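Long-range contacts in xyloglucan-specific endo-beta-1,4-glucanase BoGH9A (Bacteroides ovatus, PDB 6DHT), which hydrolyses internal beta-1,4-glucosidic linkages in the backbone of xyloglucan, releasing xyloglucan oligosaccharides: residues Glu341-Ala346 against Lys364-Ile369; Ile183-Ser188 against Phe379-Phe384; Ser264-Leu269 against Tyr333-Ala338. One frame throughout, in Å; residues are numbered along the deposited sequence. Where two conformers were deposited one is given.

Contact 1 (Glu341-Ala346 against Lys364-Ile369); sequences EFFWAA and KKAPQI. With CA (calcium ion), chain C; EDO (1,2-ethanediol), chain M.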
ATOM      1  N   GLU A 341       6.246 -13.493  10.006  1.00 17.91           N
ATOM      2  CA  GLU A 341       5.118 -14.126   9.345  1.00 17.58           C
ATOM      3  C   GLU A 341       4.472 -15.152  10.305  1.00 17.89           C
ATOM      4  O   GLU A 341       3.256 -15.288  10.348  1.00 17.42           O
ATOM      5  CB  GLU A 341       5.552 -14.777   8.016  1.00 18.55           C
ATOM      6  CG  GLU A 341       5.893 -13.780   6.878  1.00 17.03           C
ATOM      7  CD  GLU A 341       7.289 -13.190   6.958  1.00 19.13           C
ATOM      8  OE1 GLU A 341       8.077 -13.576   7.851  1.00 20.28           O
ATOM      9  OE2 GLU A 341       7.618 -12.313   6.121  1.00 19.04           O
ATOM     10  N   PHE A 342       5.292 -15.885  11.061  1.00 19.00           N
ATOM     11  CA  PHE A 342       4.747 -16.767  12.091  1.00 18.06           C
ATOM     12  C   PHE A 342       3.947 -15.943  13.116  1.00 15.89           C
ATOM     13  O   PHE A 342       2.836 -16.314  13.491  1.00 17.54           O
ATOM     14  CB  PHE A 342       5.870 -17.565  12.783  1.00 20.08           C
ATOM     15  CG  PHE A 342       6.208 -18.878  12.105  1.00 19.78           C
ATOM     16  CD1 PHE A 342       5.304 -19.917  12.116  1.00 22.63           C
ATOM     17  CD2 PHE A 342       7.415 -19.048  11.473  1.00 21.32           C
ATOM     18  CE1 PHE A 342       5.597 -21.121  11.512  1.00 23.94           C
ATOM     19  CE2 PHE A 342       7.724 -20.265  10.865  1.00 21.03           C
ATOM     20  CZ  PHE A 342       6.798 -21.294  10.888  1.00 22.22           C
ATOM     21  N   PHE A 343       4.486 -14.786  13.504  1.00 17.44           N
ATOM     22  CA  PHE A 343       3.793 -13.943  14.487  1.00 18.97           C
ATOM     23  C   PHE A 343       2.458 -13.461  13.963  1.00 15.49           C
ATOM     24  O   PHE A 343       1.430 -13.539  14.642  1.00 15.93           O
ATOM     25  CB  PHE A 343       4.646 -12.749  14.879  1.00 19.22           C
ATOM     26  CG  PHE A 343       3.951 -11.787  15.787  1.00 17.55           C
ATOM     27  CD1 PHE A 343       3.720 -12.136  17.099  1.00 19.84           C
ATOM     28  CD2 PHE A 343       3.546 -10.531  15.351  1.00 18.01           C
ATOM     29  CE1 PHE A 343       3.095 -11.273  17.958  1.00 17.38           C
ATOM     30  CE2 PHE A 343       2.919  -9.665  16.210  1.00 17.08           C
ATOM     31  CZ  PHE A 343       2.692 -10.031  17.521  1.00 16.93           C
ATOM     32  N   TRP A 344       2.466 -12.949  12.738  1.00 15.88           N
ATOM     33  CA  TRP A 344       1.230 -12.434  12.149  1.00 15.37           C
ATOM     34  C   TRP A 344       0.200 -13.561  11.966  1.00 13.98           C
ATOM     35  O   TRP A 344      -0.957 -13.443  12.397  1.00 14.58           O
ATOM     36  CB  TRP A 344       1.522 -11.666  10.835  1.00 14.40           C
ATOM     37  CG  TRP A 344       0.286 -11.185  10.159  1.00 12.58           C
ATOM     38  CD1 TRP A 344      -0.854 -10.741  10.750  1.00 16.64           C
ATOM     39  CD2 TRP A 344       0.039 -11.158   8.745  1.00 13.17           C
ATOM     40  NE1 TRP A 344      -1.808 -10.436   9.803  1.00 13.77           N
ATOM     41  CE2 TRP A 344      -1.273 -10.657   8.561  1.00 13.41           C
ATOM     42  CE3 TRP A 344       0.806 -11.471   7.619  1.00 15.20           C
ATOM     43  CZ2 TRP A 344      -1.848 -10.509   7.301  1.00 12.89           C
ATOM     44  CZ3 TRP A 344       0.229 -11.310   6.357  1.00 15.56           C
ATOM     45  CH2 TRP A 344      -1.085 -10.828   6.219  1.00 15.06           C
ATOM     46  N   ALA A 345       0.622 -14.676  11.376  1.00 16.03           N
ATOM     47  CA  ALA A 345      -0.284 -15.797  11.200  1.00 16.28           C
ATOM     48  C   ALA A 345      -0.846 -16.374  12.503  1.00 13.19           C
ATOM     49  O   ALA A 345      -2.028 -16.613  12.601  1.00 15.32           O
ATOM     50  CB  ALA A 345       0.391 -16.919  10.398  1.00 17.19           C
ATOM     51  N   ALA A 346       0.026 -16.595  13.483  1.00 16.23           N
ATOM     52  CA  ALA A 346      -0.431 -17.163  14.750  1.00 17.68           C
ATOM     53  C   ALA A 346      -1.397 -16.188  15.406  1.00 16.44           C
ATOM     54  O   ALA A 346      -2.407 -16.611  15.972  1.00 17.17           O
ATOM     55  CB  ALA A 346       0.748 -17.452  15.640  1.00 18.78           C
ATOM     56  N   LYS A 364       5.655 -16.479  21.560  1.00 23.67           N
ATOM     57  CA  LYS A 364       7.023 -16.948  21.335  1.00 27.26           C
ATOM     58  C   LYS A 364       7.731 -16.103  20.282  1.00 31.45           C
ATOM     59  O   LYS A 364       8.918 -15.821  20.406  1.00 27.00           O
ATOM     60  CB  LYS A 364       7.042 -18.413  20.894  1.00 32.08           C
ATOM     61  CG  LYS A 364       6.822 -19.430  22.007  1.00 45.22           C
ATOM     62  CD  LYS A 364       7.179 -20.844  21.545  1.00 46.20           C
ATOM     63  CE  LYS A 364       6.966 -21.862  22.656  1.00 57.03           C
ATOM     64  NZ  LYS A 364       7.557 -23.192  22.339  1.00 69.17           N
ATOM     65  N   LYS A 365       6.992 -15.698  19.254  1.00 22.78           N
ATOM     66  CA  LYS A 365       7.585 -14.988  18.118  1.00 22.69           C
ATOM     67  C   LYS A 365       7.382 -13.477  18.198  1.00 24.88           C
ATOM     68  O   LYS A 365       7.531 -12.783  17.196  1.00 23.85           O
ATOM     69  CB  LYS A 365       6.979 -15.512  16.819  1.00 23.29           C
ATOM     70  CG  LYS A 365       7.224 -16.991  16.579  1.00 26.10           C
ATOM     71  CD  LYS A 365       8.659 -17.231  16.127  1.00 27.76           C
ATOM     72  CE  LYS A 365       9.053 -18.696  16.187  1.00 36.47           C
ATOM     73  NZ  LYS A 365       8.087 -19.546  15.470  1.00 44.58           N
ATOM     74  N   ALA A 366       7.046 -12.949  19.368  1.00 22.50           N
ATOM     75  CA  ALA A 366       6.688 -11.537  19.458  1.00 22.69           C
ATOM     76  C   ALA A 366       7.848 -10.614  19.108  1.00 21.25           C
ATOM     77  O   ALA A 366       8.991 -10.850  19.500  1.00 25.07           O
ATOM     78  CB  ALA A 366       6.165 -11.196  20.840  1.00 24.31           C
ATOM     79  N   PRO A 367       7.548  -9.529  18.385  1.00 22.80           N
ATOM     80  CA  PRO A 367       8.584  -8.523  18.143  1.00 25.39           C
ATOM     81  C   PRO A 367       8.977  -7.780  19.411  1.00 29.10           C
ATOM     82  O   PRO A 367       8.147  -7.601  20.297  1.00 29.39           O
ATOM     83  CB  PRO A 367       7.914  -7.552  17.171  1.00 21.25           C
ATOM     84  CG  PRO A 367       6.473  -7.665  17.493  1.00 21.64           C
ATOM     85  CD  PRO A 367       6.225  -9.093  17.913  1.00 22.53           C
ATOM     86  N   GLN A 368      10.236  -7.368  19.487  1.00 26.14           N
ATOM     87  CA  GLN A 368      10.734  -6.636  20.644  0.58 33.37           C
ATOM     88  C   GLN A 368      10.567  -5.127  20.434  1.00 30.62           C
ATOM     89  O   GLN A 368      10.491  -4.359  21.395  1.00 32.34           O
ATOM     90  CB  GLN A 368      12.203  -6.995  20.923  0.58 34.56           C
ATOM     91  CG  GLN A 368      12.440  -8.469  21.302  0.58 34.37           C
ATOM     92  CD  GLN A 368      11.583  -8.945  22.471  0.58 37.72           C
ATOM     93  OE1 GLN A 368      11.455  -8.262  23.496  0.58 37.29           O
ATOM     94  NE2 GLN A 368      10.987 -10.125  22.318  0.58 40.29           N
ATOM     95  N   ILE A 369      10.474  -4.713  19.170  1.00 26.83           N
ATOM     96  CA  ILE A 369      10.371  -3.306  18.790  1.00 31.30           C
ATOM     97  C   ILE A 369       9.282  -3.165  17.706  1.00 22.69           C
ATOM     98  O   ILE A 369       8.933  -4.157  17.062  1.00 24.90           O
ATOM     99  CB  ILE A 369      11.735  -2.847  18.261  1.00 26.36           C
ATOM    100  CG1 ILE A 369      11.810  -1.328  18.133  1.00 36.82           C
ATOM    101  CG2 ILE A 369      12.041  -3.523  16.934  1.00 27.63           C
ATOM    102  CD1 ILE A 369      13.189  -0.826  17.694  1.00 40.24           C
TER
HETATM  103 CA    CA C 602       9.802 -11.860   7.255  1.00 19.51          CA
HETATM  104  C1  EDO M 612       6.405  -7.367  23.698  1.00 37.12           C
HETATM  105  O1  EDO M 612       7.223  -8.307  22.991  1.00 40.41           O
HETATM  106  C2  EDO M 612       7.086  -6.001  23.706  1.00 40.37           C
HETATM  107  O2  EDO M 612       7.491  -5.663  22.370  1.00 49.82           O
HETATM  108  O   HOH W   1      12.011 -10.773   7.361  1.00 26.14           O

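Contact 2 (Ile183-Ser188 against Phe379-Phe384); sequences IGLMQS and FALGIF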
ATOM      1  N   ILE A 183      -3.319  -7.377   0.974  1.00 10.92           N
ATOM      2  CA  ILE A 183      -4.654  -7.553   1.523  1.00 11.33           C
ATOM      3  C   ILE A 183      -4.603  -7.437   3.044  1.00 11.41           C
ATOM      4  O   ILE A 183      -5.438  -6.764   3.636  1.00 11.51           O
ATOM      5  CB  ILE A 183      -5.214  -8.906   1.121  1.00 11.71           C
ATOM      6  CG1 ILE A 183      -5.403  -9.008  -0.389  1.00 11.94           C
ATOM      7  CG2 ILE A 183      -6.520  -9.124   1.823  1.00 12.08           C
ATOM      8  CD1 ILE A 183      -5.575 -10.409  -0.905  1.00 15.08           C
ATOM      9  N   GLY A 184      -3.596  -8.035   3.675  1.00 11.39           N
ATOM     10  CA  GLY A 184      -3.475  -7.974   5.118  1.00 12.36           C
ATOM     11  C   GLY A 184      -3.411  -6.542   5.651  1.00 11.34           C
ATOM     12  O   GLY A 184      -4.028  -6.224   6.672  1.00 11.76           O
ATOM     13  N   LEU A 185      -2.697  -5.684   4.931  1.00 11.64           N
ATOM     14  CA  LEU A 185      -2.571  -4.283   5.314  1.00 11.66           C
ATOM     15  C   LEU A 185      -3.897  -3.552   5.091  1.00 11.16           C
ATOM     16  O   LEU A 185      -4.375  -2.851   5.993  1.00 10.98           O
ATOM     17  CB  LEU A 185      -1.437  -3.613   4.520  1.00 11.12           C
ATOM     18  CG  LEU A 185      -1.259  -2.117   4.808  1.00 11.93           C
ATOM     19  CD1 LEU A 185      -0.980  -1.849   6.275  1.00 12.37           C
ATOM     20  CD2 LEU A 185      -0.148  -1.568   3.937  1.00 13.05           C
ATOM     21  N   MET A 186      -4.509  -3.713   3.920  1.00 11.34           N
ATOM     22  CA  MET A 186      -5.736  -2.998   3.623  1.00 10.77           C
ATOM     23  C   MET A 186      -6.847  -3.444   4.556  1.00 10.83           C
ATOM     24  O   MET A 186      -7.647  -2.622   5.019  1.00 11.68           O
ATOM     25  CB  MET A 186      -6.134  -3.113   2.157  1.00 11.28           C
ATOM     26  CG  MET A 186      -5.161  -2.377   1.243  1.00 10.59           C
ATOM     27  SD  MET A 186      -5.595  -2.428  -0.491  1.00 12.09           S
ATOM     28  CE  MET A 186      -5.100  -4.064  -0.919  1.00 11.77           C
ATOM     29  N   GLN A 187      -6.907  -4.735   4.833  1.00 11.19           N
ATOM     30  CA  GLN A 187      -7.929  -5.272   5.744  1.00 10.70           C
ATOM     31  C   GLN A 187      -7.669  -4.896   7.198  1.00 11.93           C
ATOM     32  O   GLN A 187      -8.599  -4.921   8.024  1.00 12.04           O
ATOM     33  CB  GLN A 187      -8.098  -6.803   5.530  1.00 10.97           C
ATOM     34  CG  GLN A 187      -8.798  -7.078   4.213  1.00 12.75           C
ATOM     35  CD  GLN A 187      -9.231  -8.517   3.939  1.00 12.58           C
ATOM     36  OE1 GLN A 187     -10.069  -8.715   3.061  1.00 14.94           O
ATOM     37  NE2 GLN A 187      -8.640  -9.494   4.602  1.00 12.39           N
ATOM     38  N   SER A 188      -6.441  -4.542   7.562  1.00 12.25           N
ATOM     39  CA  SER A 188      -6.173  -3.993   8.898  1.00 12.48           C
ATOM     40  C   SER A 188      -6.890  -2.642   9.016  1.00 12.48           C
ATOM     41  O   SER A 188      -7.585  -2.368  10.008  1.00 13.34           O
ATOM     42  CB  SER A 188      -4.668  -3.804   9.143  1.00 13.09           C
ATOM     43  OG  SER A 188      -3.972  -5.039   9.087  1.00 14.04           O
ATOM     44  N   PHE A 379       5.510  -8.003  11.093  1.00 16.41           N
ATOM     45  CA  PHE A 379       5.272  -7.825  12.541  1.00 17.40           C
ATOM     46  C   PHE A 379       4.152  -6.832  12.783  1.00 15.02           C
ATOM     47  O   PHE A 379       3.269  -7.071  13.610  1.00 17.34           O
ATOM     48  CB  PHE A 379       6.530  -7.338  13.266  1.00 17.31           C
ATOM     49  CG  PHE A 379       7.481  -8.441  13.711  1.00 17.29           C
ATOM     50  CD1 PHE A 379       7.027  -9.581  14.360  1.00 20.04           C
ATOM     51  CD2 PHE A 379       8.845  -8.289  13.532  1.00 19.51           C
ATOM     52  CE1 PHE A 379       7.914 -10.548  14.794  1.00 18.63           C
ATOM     53  CE2 PHE A 379       9.721  -9.272  13.947  1.00 20.88           C
ATOM     54  CZ  PHE A 379       9.243 -10.395  14.585  1.00 20.32           C
ATOM     55  N   ALA A 380       4.186  -5.713  12.079  1.00 14.18           N
ATOM     56  CA  ALA A 380       3.196  -4.680  12.316  1.00 16.05           C
ATOM     57  C   ALA A 380       1.769  -5.157  12.088  1.00 14.83           C
ATOM     58  O   ALA A 380       0.847  -4.696  12.748  1.00 13.66           O
ATOM     59  CB  ALA A 380       3.500  -3.452  11.440  1.00 14.69           C
ATOM     60  N   LEU A 381       1.567  -6.063  11.150  1.00 14.47           N
ATOM     61  CA  LEU A 381       0.223  -6.514  10.866  1.00 14.20           C
ATOM     62  C   LEU A 381      -0.293  -7.334  12.044  1.00 14.63           C
ATOM     63  O   LEU A 381      -1.462  -7.287  12.371  1.00 14.57           O
ATOM     64  CB  LEU A 381       0.163  -7.326   9.573  1.00 14.44           C
ATOM     65  CG  LEU A 381       0.562  -6.584   8.295  1.00 12.29           C
ATOM     66  CD1 LEU A 381       0.297  -7.495   7.102  1.00 13.37           C
ATOM     67  CD2 LEU A 381      -0.126  -5.247   8.161  1.00 14.21           C
ATOM     68  N   GLY A 382       0.615  -8.061  12.671  1.00 13.75           N
ATOM     69  CA  GLY A 382       0.241  -8.786  13.873  1.00 13.16           C
ATOM     70  C   GLY A 382      -0.050  -7.832  15.012  1.00 14.11           C
ATOM     71  O   GLY A 382      -1.006  -8.020  15.789  1.00 14.33           O
ATOM     72  N   ILE A 383       0.785  -6.800  15.140  1.00 13.96           N
ATOM     73  CA  ILE A 383       0.620  -5.795  16.180  1.00 14.72           C
ATOM     74  C   ILE A 383      -0.735  -5.099  16.016  1.00 15.12           C
ATOM     75  O   ILE A 383      -1.484  -4.909  17.002  1.00 13.99           O
ATOM     76  CB  ILE A 383       1.779  -4.777  16.168  1.00 14.61           C
ATOM     77  CG1 ILE A 383       3.055  -5.460  16.654  1.00 16.10           C
ATOM     78  CG2 ILE A 383       1.464  -3.572  17.016  1.00 16.56           C
ATOM     79  CD1 ILE A 383       4.307  -4.646  16.516  1.00 20.42           C
ATOM     80  N   PHE A 384      -1.087  -4.733  14.780  1.00 14.33           N
ATOM     81  CA  PHE A 384      -2.345  -4.041  14.575  1.00 13.64           C
ATOM     82  C   PHE A 384      -3.522  -4.901  15.055  1.00 14.82           C
ATOM     83  O   PHE A 384      -4.495  -4.385  15.621  1.00 14.38           O
ATOM     84  CB  PHE A 384      -2.574  -3.660  13.093  1.00 13.37           C
ATOM     85  CG  PHE A 384      -1.548  -2.717  12.481  1.00 14.95           C
ATOM     86  CD1 PHE A 384      -0.761  -1.865  13.229  1.00 14.53           C
ATOM     87  CD2 PHE A 384      -1.366  -2.738  11.105  1.00 14.15           C
ATOM     88  CE1 PHE A 384       0.161  -1.038  12.597  1.00 14.66           C
ATOM     89  CE2 PHE A 384      -0.466  -1.903  10.482  1.00 14.34           C
ATOM     90  CZ  PHE A 384       0.294  -1.061  11.229  1.00 14.17           C
TER
HETATM   91  O   HOH W   2      -3.901  -6.559  11.356  1.00 16.11           O

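Contact 3 (Ser264-Leu269 against Tyr333-Ala338); sequences SVTAAL and YGDTHA. With CA (calcium ion), chain C; EDO (1,2-ethanediol), chain E; IMD (imidazole), chain B.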
ATOM      1  N   SER A 264       6.720 -22.181  -0.340  1.00 21.98           N
ATOM      2  CA  SER A 264       7.614 -21.501   0.602  1.00 21.12           C
ATOM      3  C   SER A 264       6.912 -21.295   1.940  1.00 21.65           C
ATOM      4  O   SER A 264       5.689 -21.257   2.005  1.00 22.19           O
ATOM      5  CB  SER A 264       8.075 -20.161   0.053  1.00 24.40           C
ATOM      6  OG  SER A 264       6.984 -19.254  -0.010  1.00 23.03           O
ATOM      7  N   VAL A 265       7.708 -21.171   2.995  1.00 23.77           N
ATOM      8  CA  VAL A 265       7.170 -21.017   4.337  1.00 21.23           C
ATOM      9  C   VAL A 265       6.486 -19.658   4.462  1.00 21.50           C
ATOM     10  O   VAL A 265       5.431 -19.553   5.089  1.00 19.94           O
ATOM     11  CB  VAL A 265       8.277 -21.192   5.404  1.00 24.03           C
ATOM     12  CG1 VAL A 265       9.351 -20.131   5.290  1.00 27.19           C
ATOM     13  CG2 VAL A 265       7.687 -21.239   6.781  1.00 24.62           C
ATOM     14  N   THR A 266       7.057 -18.646   3.817  1.00 20.08           N
ATOM     15  CA  THR A 266       6.485 -17.298   3.877  1.00 20.60           C
ATOM     16  C   THR A 266       5.173 -17.219   3.083  1.00 25.38           C
ATOM     17  O   THR A 266       4.207 -16.606   3.524  1.00 19.33           O
ATOM     18  CB  THR A 266       7.486 -16.271   3.384  1.00 20.44           C
ATOM     19  OG1 THR A 266       8.066 -16.740   2.160  1.00 20.72           O
ATOM     20  CG2 THR A 266       8.572 -16.068   4.411  1.00 18.94           C
ATOM     21  N   ALA A 267       5.110 -17.857   1.926  1.00 19.14           N
ATOM     22  CA  ALA A 267       3.837 -17.944   1.213  1.00 18.47           C
ATOM     23  C   ALA A 267       2.761 -18.610   2.053  1.00 20.79           C
ATOM     24  O   ALA A 267       1.616 -18.143   2.128  1.00 19.34           O
ATOM     25  CB  ALA A 267       4.007 -18.670  -0.117  1.00 21.50           C
ATOM     26  N   ALA A 268       3.116 -19.734   2.668  1.00 18.61           N
ATOM     27  CA  ALA A 268       2.177 -20.458   3.482  1.00 18.07           C
ATOM     28  C   ALA A 268       1.678 -19.607   4.647  1.00 16.60           C
ATOM     29  O   ALA A 268       0.494 -19.606   4.942  1.00 17.79           O
ATOM     30  CB  ALA A 268       2.805 -21.739   3.998  1.00 21.52           C
ATOM     31  N   LEU A 269       2.599 -18.901   5.292  1.00 19.57           N
ATOM     32  CA  LEU A 269       2.224 -18.091   6.452  1.00 19.20           C
ATOM     33  C   LEU A 269       1.433 -16.826   6.084  1.00 19.29           C
ATOM     34  O   LEU A 269       0.464 -16.497   6.756  1.00 18.13           O
ATOM     35  CB  LEU A 269       3.447 -17.739   7.278  1.00 19.50           C
ATOM     36  CG  LEU A 269       4.050 -18.953   7.990  1.00 18.47           C
ATOM     37  CD1 LEU A 269       5.384 -18.603   8.545  1.00 18.56           C
ATOM     38  CD2 LEU A 269       3.129 -19.432   9.091  1.00 18.74           C
ATOM     39  N   TYR A 333      10.815 -12.061  -4.126  1.00 21.70           N
ATOM     40  CA  TYR A 333      10.160 -11.964  -2.800  1.00 21.13           C
ATOM     41  C   TYR A 333      10.753 -13.000  -1.867  1.00 18.33           C
ATOM     42  O   TYR A 333      10.033 -13.842  -1.324  1.00 21.53           O
ATOM     43  CB  TYR A 333       8.631 -12.119  -2.881  1.00 19.97           C
ATOM     44  CG  TYR A 333       7.970 -10.937  -3.571  1.00 18.00           C
ATOM     45  CD1 TYR A 333       7.848  -9.712  -2.928  1.00 18.84           C
ATOM     46  CD2 TYR A 333       7.485 -11.040  -4.860  1.00 17.57           C
ATOM     47  CE1 TYR A 333       7.263  -8.612  -3.555  1.00 15.33           C
ATOM     48  CE2 TYR A 333       6.907  -9.945  -5.506  1.00 16.47           C
ATOM     49  CZ  TYR A 333       6.787  -8.733  -4.820  1.00 14.41           C
ATOM     50  OH  TYR A 333       6.233  -7.633  -5.413  1.00 15.86           O
ATOM     51  N   GLY A 334      12.075 -12.931  -1.722  1.00 22.67           N
ATOM     52  CA  GLY A 334      12.813 -13.868  -0.898  1.00 24.20           C
ATOM     53  C   GLY A 334      12.981 -13.337   0.512  1.00 24.09           C
ATOM     54  O   GLY A 334      12.944 -12.124   0.733  1.00 24.61           O
ATOM     55  N   ASP A 335      13.178 -14.251   1.456  1.00 22.58           N
ATOM     56  CA  ASP A 335      13.226 -13.898   2.864  1.00 22.28           C
ATOM     57  C   ASP A 335      13.727 -15.107   3.635  1.00 22.09           C
ATOM     58  O   ASP A 335      13.211 -16.207   3.453  1.00 25.87           O
ATOM     59  CB  ASP A 335      11.797 -13.539   3.316  1.00 25.35           C
ATOM     60  CG  ASP A 335      11.733 -12.851   4.679  1.00 23.19           C
ATOM     61  OD1 ASP A 335      12.768 -12.531   5.301  1.00 23.29           O
ATOM     62  OD2 ASP A 335      10.584 -12.583   5.104  1.00 21.16           O
ATOM     63  N   THR A 336      14.726 -14.907   4.489  1.00 24.16           N
ATOM     64  CA  THR A 336      15.206 -15.986   5.362  1.00 25.82           C
ATOM     65  C   THR A 336      14.825 -15.769   6.824  1.00 31.54           C
ATOM     66  O   THR A 336      15.311 -16.472   7.713  1.00 28.69           O
ATOM     67  CB  THR A 336      16.738 -16.154   5.271  1.00 26.64           C
ATOM     68  OG1 THR A 336      17.384 -14.921   5.602  1.00 28.40           O
ATOM     69  CG2 THR A 336      17.136 -16.577   3.879  1.00 28.42           C
ATOM     70  N   HIS A 337      13.939 -14.805   7.062  1.00 26.21           N
ATOM     71  CA  HIS A 337      13.475 -14.474   8.408  1.00 23.83           C
ATOM     72  C   HIS A 337      11.957 -14.574   8.441  1.00 22.88           C
ATOM     73  O   HIS A 337      11.255 -13.633   8.067  1.00 24.79           O
ATOM     74  CB  HIS A 337      13.933 -13.076   8.820  1.00 27.49           C
ATOM     75  CG  HIS A 337      15.419 -12.926   8.929  1.00 34.68           C
ATOM     76  ND1 HIS A 337      16.208 -12.540   7.868  1.00 40.96           N
ATOM     77  CD2 HIS A 337      16.258 -13.104   9.977  1.00 44.23           C
ATOM     78  CE1 HIS A 337      17.471 -12.487   8.256  1.00 41.97           C
ATOM     79  NE2 HIS A 337      17.529 -12.827   9.531  1.00 45.74           N
ATOM     80  N   ALA A 338      11.462 -15.713   8.902  1.00 23.55           N
ATOM     81  CA  ALA A 338      10.032 -16.000   8.905  1.00 21.94           C
ATOM     82  C   ALA A 338       9.347 -15.765  10.265  1.00 20.99           C
ATOM     83  O   ALA A 338       8.148 -16.028  10.415  1.00 22.02           O
ATOM     84  CB  ALA A 338       9.795 -17.426   8.437  1.00 24.20           C
TER
HETATM   85 CA    CA C 602       9.802 -11.860   7.255  1.00 19.51          CA
HETATM   86  C1  EDO E 604      10.154  -8.001  -5.717  1.00 25.47           C
HETATM   87  O1  EDO E 604      10.841  -7.871  -6.963  1.00 29.87           O
HETATM   88  C2  EDO E 604      11.172  -8.159  -4.590  1.00 30.63           C
HETATM   89  O2  EDO E 604      11.842  -9.424  -4.702  1.00 26.53           O
HETATM   90  N1  IMD B 601       7.317  -3.876  -7.924  1.00 13.87           N
HETATM   91  C2  IMD B 601       7.051  -5.125  -7.483  1.00 14.89           C
HETATM   92  N3  IMD B 601       7.073  -5.097  -6.128  1.00 19.10           N
HETATM   93  C4  IMD B 601       7.371  -3.842  -5.727  1.00 18.33           C
HETATM   94  C5  IMD B 601       7.526  -3.067  -6.866  1.00 17.47           C
HETATM   95  O   HOH W   3       9.390 -14.702   1.242  1.00 23.01           O
HETATM   96  O   HOH W   1      12.011 -10.773   7.361  1.00 26.14           O

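Contact 1 (Glu341-Ala346 against Lys364-Ile369)
Pro367 O accepts two hydrogen bonds from one 1,2-ethanediol molecule, probably a crystallisation additive, with O1 and O2 each 2.9 Å away, while the ring of the same proline lays its CD on Phe343. That CD stands 3.6 Å above the centre of the Phe343 ring, and the line to the centroid is 10° off the ring normal: a CH-pi contact between side chains that cross at about a right angle. CG of Phe343 lies anti to its backbone N (chi1 175°), and the ring beyond it also brings CD1 to within 3.8 Å of Ala366 CA. Nearer the helix, Phe343 CB meets Lys365 O at 3.7 Å. Lys365 runs beside Phe342, pointing the same way; bends at chi2 and chi4 accompany the cation-pi pair in which NZ sits over one face of the Phe342 ring, 4.3 Å from its centroid. An alanine in place of Phe343 would probably leave Pro367 CD without an aromatic face to rest on and open a gap beneath the loop. The chain that leaves helix 356-364 thus folds back against helix 339-353, within the (alpha/alpha)6 barrel typical of family 9 glycoside hydrolases.

Contact 2 (Ile183-Ser188 against Phe379-Phe384)
Leu381 and Leu185 meet at the middle of a helix-helix interface inside the (alpha/alpha)6 barrel of this family 9 enzyme. The two segments run in roughly the same direction, their axes 10.2 Å apart at closest approach and inclined at 28°. Leu381 acts as the central wedge, and its two methyl groups divide the work. CD2 lies over the backbone of the partner helix, 3.9 Å from Leu185 CA, and also touches Leu185 CD1 and Ser188 OG. CD1 reaches the preceding residue, 4.1 Å from Gly184 C. The absence of a side chain makes this approach possible, since a CB built on Gly184 would stand only 3.2 Å from Leu381 CD1.

Leu185 has CG anti to its backbone N (chi1 178°), and beyond that atom the side chain turns toward the second helix. It crosses Leu381 at about a right angle and carries CD1 to the edge of the Phe384 ring, near the ring plane, 4.2 Å from CE2. One turn on from Gly184, Ser188 CB packs 4.0 Å from Phe384 CD2.

The next shell helps to fix these groups. Tyr453 of helix 439-458 stacks on Phe384, and Gln277 of helix 265-281 donates from NE2 to Gly184 O. The polar atoms Gly184 O, Ser188 OG and Leu381 O are linked in a small network that helps to hold the serine in place. Gly184 O receives a weak bond from the backbone N of Ser188 and a shorter one, 2.7 Å, from Ser188 OG, which is tilted 24° from the carbonyl plane. The same hydroxyl oxygen accepts from a water molecule that gives its other hydrogen to Leu381 O, 2.7 Å from the water oxygen.

Contact 3 (Ser264-Leu269 against Tyr333-Ala338)
Asp335 and Thr266 face each other where a calcium-binding loop lies against the first turn of helix 265-281. From CB, which points toward the helix, the aspartate side chain places CG anti to its backbone N (chi1 -167°), and the two carboxylate oxygens then take different tasks. OD1 serves the loop itself. It accepts from His337 N at 3.1 Å, the donor standing 65° out of the carboxylate plane, and this closes an Asx turn; a calcium-bound water also donates to OD1, at 2.8 Å. OD2, the other tip, binds the calcium ion at 2.4 Å and has Thr266 CG2 4.1 Å away, the two side chains crossing at a slant. The Asx turn is likely to help present His337 O, a second ligand of the same ion.

The remaining branch of Thr266 is polar. Its OG1 lies between the backbone N and the carbonyl carbon (chi1 47°) and is hydrogen-bonded to a water 2.6 Å away, which donates to Tyr333 O at 2.8 Å. Apolar contact completes the junction: Ala338 CB meets Val265 CG1 at 4.2 Å, while Leu269 CD1 lies near Ala338 O. At the start of the helix, Ser264 is the N-cap, its OG accepting from Ala267 N.

At the far end of the loop, Tyr333 OH accepts from N3 of an imidazole, probably from the crystallisation liquor, 2.8 Å away, whose ring is also hydrogen-bonded to Glu548, the predicted proton donor. The loop thus leads from the neighbourhood of the predicted catalytic acid to a metal site completed by Asp340, Glu341 and Gly376, a calcium-bound loop joined to a helix of the family 9 catalytic barrel.

From the N terminus, helix 176-192 comes first and opens contact 2, which closes only when the chain reaches helix 379-386 and joins those two helices. The other two contacts lie inside that long loop. Contact 3 ties the start of helix 265-281 to the calcium loop 333-338; contact 1 follows, tying helix 339-353 to the loop after helix 356-364. Contacts 3 and 1 therefore stand in series, both nested within contact 2, and none of the three cross. In space, contacts 1 and 3 share a calcium ion, and Leu269 packs against Phe342. Contacts 1 and 2 meet where Phe379 touches Pro367 and Gly382 touches Phe343, whereas contacts 2 and 3 do not touch.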